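PDB 6OFT: probable zinc protease PqqL from Escherichia coli, which probably acts as a zinc-dependent metalloendopeptidase of the M16 family, this chain being roughly the first half of the periplasmic enzyme. Local coordinates for residues A[247-261]-A[425-439]. Numbering follows the deposited sequence.
With GOL (glycerol), chain C.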
# COMPACT_ATOMS: atom_id res chain seq x y z
N ILE A 247 -4.49 22.19 6.36
CA ILE A 247 -4.99 21.24 7.35
C ILE A 247 -4.64 21.80 8.72
O ILE A 247 -3.46 21.90 9.07
CB ILE A 247 -4.47 19.78 7.15
CG1 ILE A 247 -4.81 19.26 5.74
CG2 ILE A 247 -5.02 18.85 8.26
CD1 ILE A 247 -4.21 17.98 5.36
N ASN A 248 -5.67 22.21 9.46
CA ASN A 248 -5.49 22.75 10.80
C ASN A 248 -5.93 21.70 11.83
O ASN A 248 -7.12 21.39 11.94
CB ASN A 248 -6.26 24.07 10.96
CG ASN A 248 -5.86 24.91 12.16
OD1 ASN A 248 -5.47 24.41 13.22
ND2 ASN A 248 -5.97 26.23 12.01
N ASP A 249 -4.95 21.11 12.55
CA ASP A 249 -5.20 20.11 13.59
C ASP A 249 -4.18 20.29 14.70
O ASP A 249 -2.99 20.08 14.49
CB ASP A 249 -5.16 18.67 13.01
CG ASP A 249 -5.81 17.58 13.87
OD1 ASP A 249 -6.40 16.65 13.28
OD2 ASP A 249 -5.71 17.65 15.12
N LYS A 250 -4.67 20.68 15.89
CA LYS A 250 -3.85 20.95 17.08
C LYS A 250 -3.07 19.73 17.57
O LYS A 250 -2.03 19.91 18.20
CB LYS A 250 -4.70 21.57 18.21
CG LYS A 250 -5.48 22.81 17.78
CD LYS A 250 -5.33 23.98 18.76
CE LYS A 250 -6.24 25.14 18.41
NZ LYS A 250 -5.88 25.79 17.12
N GLU A 251 -3.55 18.52 17.22
CA GLU A 251 -2.95 17.23 17.59
C GLU A 251 -1.84 16.76 16.64
O GLU A 251 -1.11 15.84 17.00
CB GLU A 251 -4.04 16.15 17.77
CG GLU A 251 -4.91 16.39 19.00
CD GLU A 251 -5.71 15.21 19.54
OE1 GLU A 251 -5.75 14.15 18.88
OE2 GLU A 251 -6.29 15.37 20.64
N ASN A 252 -1.72 17.38 15.44
CA ASN A 252 -0.65 17.06 14.49
C ASN A 252 0.66 17.63 15.04
O ASN A 252 0.65 18.72 15.63
CB ASN A 252 -0.97 17.59 13.09
CG ASN A 252 -2.00 16.78 12.34
OD1 ASN A 252 -2.29 15.61 12.66
ND2 ASN A 252 -2.57 17.36 11.29
N ARG A 253 1.77 16.89 14.90
CA ARG A 253 3.04 17.30 15.51
C ARG A 253 3.99 18.10 14.60
O ARG A 253 4.89 18.77 15.12
CB ARG A 253 3.76 16.07 16.11
CG ARG A 253 4.19 15.02 15.08
CD ARG A 253 5.15 14.00 15.69
NE ARG A 253 6.06 13.45 14.68
CZ ARG A 253 7.27 13.92 14.43
NH1 ARG A 253 7.75 14.96 15.11
NH2 ARG A 253 8.03 13.36 13.49
N VAL A 254 3.81 18.04 13.27
CA VAL A 254 4.70 18.69 12.31
C VAL A 254 3.97 19.69 11.41
O VAL A 254 2.96 19.35 10.78
CB VAL A 254 5.50 17.62 11.50
CG1 VAL A 254 6.31 18.25 10.37
CG2 VAL A 254 6.41 16.80 12.41
N ASN A 255 4.49 20.93 11.34
CA ASN A 255 3.96 21.96 10.45
C ASN A 255 4.79 21.92 9.18
O ASN A 255 5.97 21.57 9.24
CB ASN A 255 4.03 23.35 11.09
CG ASN A 255 3.13 23.50 12.30
OD1 ASN A 255 2.00 23.00 12.35
ND2 ASN A 255 3.63 24.19 13.30
N GLY A 256 4.17 22.22 8.04
CA GLY A 256 4.90 22.19 6.77
C GLY A 256 4.08 22.50 5.54
O GLY A 256 2.90 22.86 5.62
N ILE A 257 4.73 22.35 4.38
CA ILE A 257 4.16 22.61 3.07
C ILE A 257 4.51 21.47 2.12
O ILE A 257 5.62 20.94 2.16
CB ILE A 257 4.58 24.03 2.53
CG1 ILE A 257 3.80 24.40 1.23
CG2 ILE A 257 6.11 24.16 2.36
CD1 ILE A 257 3.82 25.89 0.84
N ALA A 258 3.55 21.07 1.27
CA ALA A 258 3.79 20.02 0.30
C ALA A 258 3.09 20.32 -1.04
O ALA A 258 2.02 20.94 -1.06
CB ALA A 258 3.31 18.68 0.85
N LEU A 259 3.72 19.90 -2.12
CA LEU A 259 3.10 19.94 -3.47
C LEU A 259 2.84 18.49 -3.89
O LEU A 259 3.78 17.72 -3.84
CB LEU A 259 4.03 20.63 -4.46
CG LEU A 259 3.58 20.58 -5.92
CD1 LEU A 259 2.20 21.18 -6.09
CD2 LEU A 259 4.56 21.28 -6.83
N TYR A 260 1.61 18.15 -4.21
CA TYR A 260 1.20 16.82 -4.63
C TYR A 260 0.83 16.82 -6.10
O TYR A 260 0.09 17.70 -6.54
CB TYR A 260 -0.05 16.38 -3.85
CG TYR A 260 0.17 15.94 -2.42
CD1 TYR A 260 0.35 16.88 -1.41
CD2 TYR A 260 0.09 14.60 -2.06
CE1 TYR A 260 0.51 16.49 -0.08
CE2 TYR A 260 0.26 14.20 -0.73
CZ TYR A 260 0.50 15.15 0.25
OH TYR A 260 0.67 14.76 1.56
N TYR A 261 1.34 15.87 -6.83
CA TYR A 261 0.99 15.64 -8.24
C TYR A 261 0.25 14.29 -8.30
O TYR A 261 0.58 13.45 -7.51
CB TYR A 261 2.24 15.61 -9.13
CG TYR A 261 2.91 16.93 -9.39
CD1 TYR A 261 2.39 17.83 -10.30
CD2 TYR A 261 4.07 17.28 -8.73
CE1 TYR A 261 3.00 19.04 -10.55
CE2 TYR A 261 4.69 18.49 -8.98
CZ TYR A 261 4.15 19.38 -9.88
OH TYR A 261 4.74 20.57 -10.14
N ARG A 425 6.23 18.47 -14.01
CA ARG A 425 6.03 19.89 -13.64
C ARG A 425 4.94 20.55 -14.51
O ARG A 425 4.46 21.58 -14.11
CB ARG A 425 7.38 20.62 -13.66
CG ARG A 425 8.36 20.14 -12.61
CD ARG A 425 7.97 20.61 -11.22
NE ARG A 425 8.43 21.96 -11.00
CZ ARG A 425 7.94 22.78 -10.08
NH1 ARG A 425 6.98 22.39 -9.28
NH2 ARG A 425 8.43 23.98 -9.98
N LYS A 426 4.59 20.01 -15.65
CA LYS A 426 3.51 20.57 -16.50
C LYS A 426 2.19 19.87 -16.14
O LYS A 426 1.19 20.21 -16.72
CB LYS A 426 3.83 20.29 -17.96
CG LYS A 426 4.92 21.12 -18.60
CD LYS A 426 5.09 22.51 -18.07
CE LYS A 426 6.06 23.35 -18.89
NZ LYS A 426 5.44 24.59 -19.40
N ASN A 427 2.20 18.91 -15.24
CA ASN A 427 0.99 18.15 -14.86
C ASN A 427 -0.01 19.06 -14.14
O ASN A 427 0.32 19.57 -13.09
CB ASN A 427 1.37 16.85 -14.15
CG ASN A 427 0.24 15.98 -13.68
OD1 ASN A 427 -0.90 16.34 -13.78
ND2 ASN A 427 0.59 14.82 -13.16
N GLN A 428 -1.17 19.24 -14.72
CA GLN A 428 -2.26 20.10 -14.20
C GLN A 428 -2.99 19.48 -13.00
O GLN A 428 -3.73 20.19 -12.31
CB GLN A 428 -3.27 20.38 -15.32
CG GLN A 428 -2.70 20.92 -16.62
CD GLN A 428 -3.77 20.96 -17.67
OE1 GLN A 428 -4.53 21.93 -17.78
NE2 GLN A 428 -3.88 19.90 -18.45
N ASP A 429 -2.81 18.17 -12.76
CA ASP A 429 -3.47 17.50 -11.65
C ASP A 429 -2.58 17.59 -10.42
O ASP A 429 -1.81 16.68 -10.11
CB ASP A 429 -3.91 16.07 -12.04
CG ASP A 429 -4.89 15.42 -11.09
OD1 ASP A 429 -5.58 14.47 -11.51
OD2 ASP A 429 -4.95 15.85 -9.90
N ALA A 430 -2.73 18.72 -9.75
CA ALA A 430 -1.88 19.05 -8.60
C ALA A 430 -2.59 19.80 -7.48
O ALA A 430 -3.61 20.38 -7.76
CB ALA A 430 -0.67 19.81 -9.04
N PHE A 431 -2.02 19.76 -6.28
CA PHE A 431 -2.54 20.53 -5.16
C PHE A 431 -1.44 20.90 -4.16
O PHE A 431 -0.56 20.08 -3.87
CB PHE A 431 -3.76 19.87 -4.48
CG PHE A 431 -3.52 18.59 -3.71
CD1 PHE A 431 -3.71 17.35 -4.32
CD2 PHE A 431 -3.20 18.62 -2.36
CE1 PHE A 431 -3.55 16.17 -3.59
CE2 PHE A 431 -3.01 17.44 -1.63
CZ PHE A 431 -3.21 16.22 -2.25
N TRP A 432 -1.52 22.12 -3.66
CA TRP A 432 -0.64 22.66 -2.60
C TRP A 432 -1.28 22.35 -1.25
O TRP A 432 -2.47 22.50 -1.14
CB TRP A 432 -0.43 24.16 -2.75
CG TRP A 432 0.53 24.50 -3.83
CD1 TRP A 432 0.23 24.86 -5.09
CD2 TRP A 432 1.96 24.48 -3.75
NE1 TRP A 432 1.37 25.07 -5.80
CE2 TRP A 432 2.45 24.84 -5.01
CE3 TRP A 432 2.88 24.20 -2.73
CZ2 TRP A 432 3.81 24.93 -5.29
CZ3 TRP A 432 4.21 24.29 -3.01
CH2 TRP A 432 4.67 24.64 -4.27
N GLU A 433 -0.50 21.96 -0.29
CA GLU A 433 -1.04 21.68 1.03
C GLU A 433 -0.13 22.16 2.15
O GLU A 433 1.06 21.90 2.14
CB GLU A 433 -1.30 20.17 1.15
CG GLU A 433 -1.98 19.76 2.44
CD GLU A 433 -1.79 18.28 2.69
OE1 GLU A 433 -2.62 17.49 2.19
OE2 GLU A 433 -0.79 17.91 3.34
N GLN A 434 -0.73 22.82 3.14
CA GLN A 434 -0.03 23.26 4.34
C GLN A 434 -0.66 22.61 5.55
O GLN A 434 -1.87 22.43 5.58
CB GLN A 434 -0.03 24.78 4.49
CG GLN A 434 1.07 25.44 3.65
CD GLN A 434 0.88 26.91 3.50
OE1 GLN A 434 1.69 27.72 3.94
NE2 GLN A 434 -0.20 27.30 2.84
N MET A 435 0.16 22.26 6.53
CA MET A 435 -0.29 21.65 7.78
C MET A 435 0.10 22.56 8.92
O MET A 435 1.24 23.00 8.98
CB MET A 435 0.30 20.24 7.93
CG MET A 435 -0.39 19.24 7.03
SD MET A 435 0.34 17.59 7.07
CE MET A 435 -0.10 17.05 8.77
N VAL A 436 -0.90 22.95 9.74
CA VAL A 436 -0.73 23.86 10.88
C VAL A 436 -1.33 23.25 12.16
O VAL A 436 -2.33 22.53 12.08
CB VAL A 436 -1.21 25.32 10.60
CG1 VAL A 436 -0.36 25.97 9.53
CG2 VAL A 436 -2.70 25.38 10.23
N ASN A 437 -0.69 23.49 13.32
CA ASN A 437 -1.16 22.89 14.58
C ASN A 437 -1.42 23.91 15.70
O ASN A 437 -1.75 23.53 16.82
CB ASN A 437 -0.21 21.77 15.05
CG ASN A 437 1.22 22.16 15.28
OD1 ASN A 437 1.60 23.34 15.34
ND2 ASN A 437 2.06 21.15 15.43
N ASN A 438 -1.29 25.20 15.40
CA ASN A 438 -1.55 26.30 16.33
C ASN A 438 -1.95 27.52 15.52
O ASN A 438 -1.79 27.52 14.29
CB ASN A 438 -0.35 26.58 17.26
CG ASN A 438 0.91 27.00 16.55
OD1 ASN A 438 1.06 28.16 16.14
ND2 ASN A 438 1.85 26.09 16.40
N GLU A 439 -2.48 28.56 16.18
CA GLU A 439 -2.93 29.76 15.50
C GLU A 439 -1.79 30.69 15.06
O GLU A 439 -2.02 31.55 14.21
CB GLU A 439 -4.02 30.51 16.30
CG GLU A 439 -5.37 29.78 16.30
CD GLU A 439 -5.81 29.20 14.96
OE1 GLU A 439 -6.22 29.99 14.08
OE2 GLU A 439 -5.74 27.96 14.79
C1 GOL C . 2.15 24.32 -9.00
O1 GOL C . 2.12 25.65 -8.69
C2 GOL C . 2.39 24.16 -10.48
O2 GOL C . 3.68 24.70 -10.75
C3 GOL C . 2.20 22.70 -10.83
O3 GOL C . 3.38 22.15 -11.29
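Tyr260 and Phe431 face each other as a hydrogen-bonded antiparallel pair, and their rings lie nearly parallel, 7° apart, but slid so far that overlap is slight. Phe431 CG sits between its own backbone N and carbonyl carbon (chi1 69°), which swings the ring under its neighbour: Tyr260 CB stands over one face, 3.6 Å from the centroid. Among the side chains across the sheet from this pair, Leu259 CD1 rests over the five-membered ring of Trp432, 3.9 Å from its centroid and 14° off the normal, while Ile257 CD1 approaches CE3 obliquely. The indole NE1 donates to O1 of a glycerol, and helix 448-459 packs on the same side chain; an alanine here would probably leave Leu259 CD1 without its aromatic platform and open a gap toward that helix. Strand 430-436 runs between 242-248, its parallel neighbour, and 256-264, its antiparallel one, in the mixed sheet of the chain's second M16-type domain, far from the predicted zinc site. The loop joining those flanking strands is secured by Asn437: its ND2 donates to Asn252 O (2.8 Å), nearly within its own amide plane, whereas Asn255 ND2 reaches Asn437 OD1 (3.0 Å) from above the carbonyl plane; Asn255 has its stronger polar partner in Asp328. Glu439 OE2 receives Asn248 ND2 (3.3 Å) on its syn lone pair, amide and carboxylate almost coplanar, and forms a salt bridge with Lys250 NZ. On the same face as Tyr260, Ile247 CD1 meets the Glu433 carboxylate at OE1 (3.6 Å), a buried group whose charge is answered by Arg156 and Arg323.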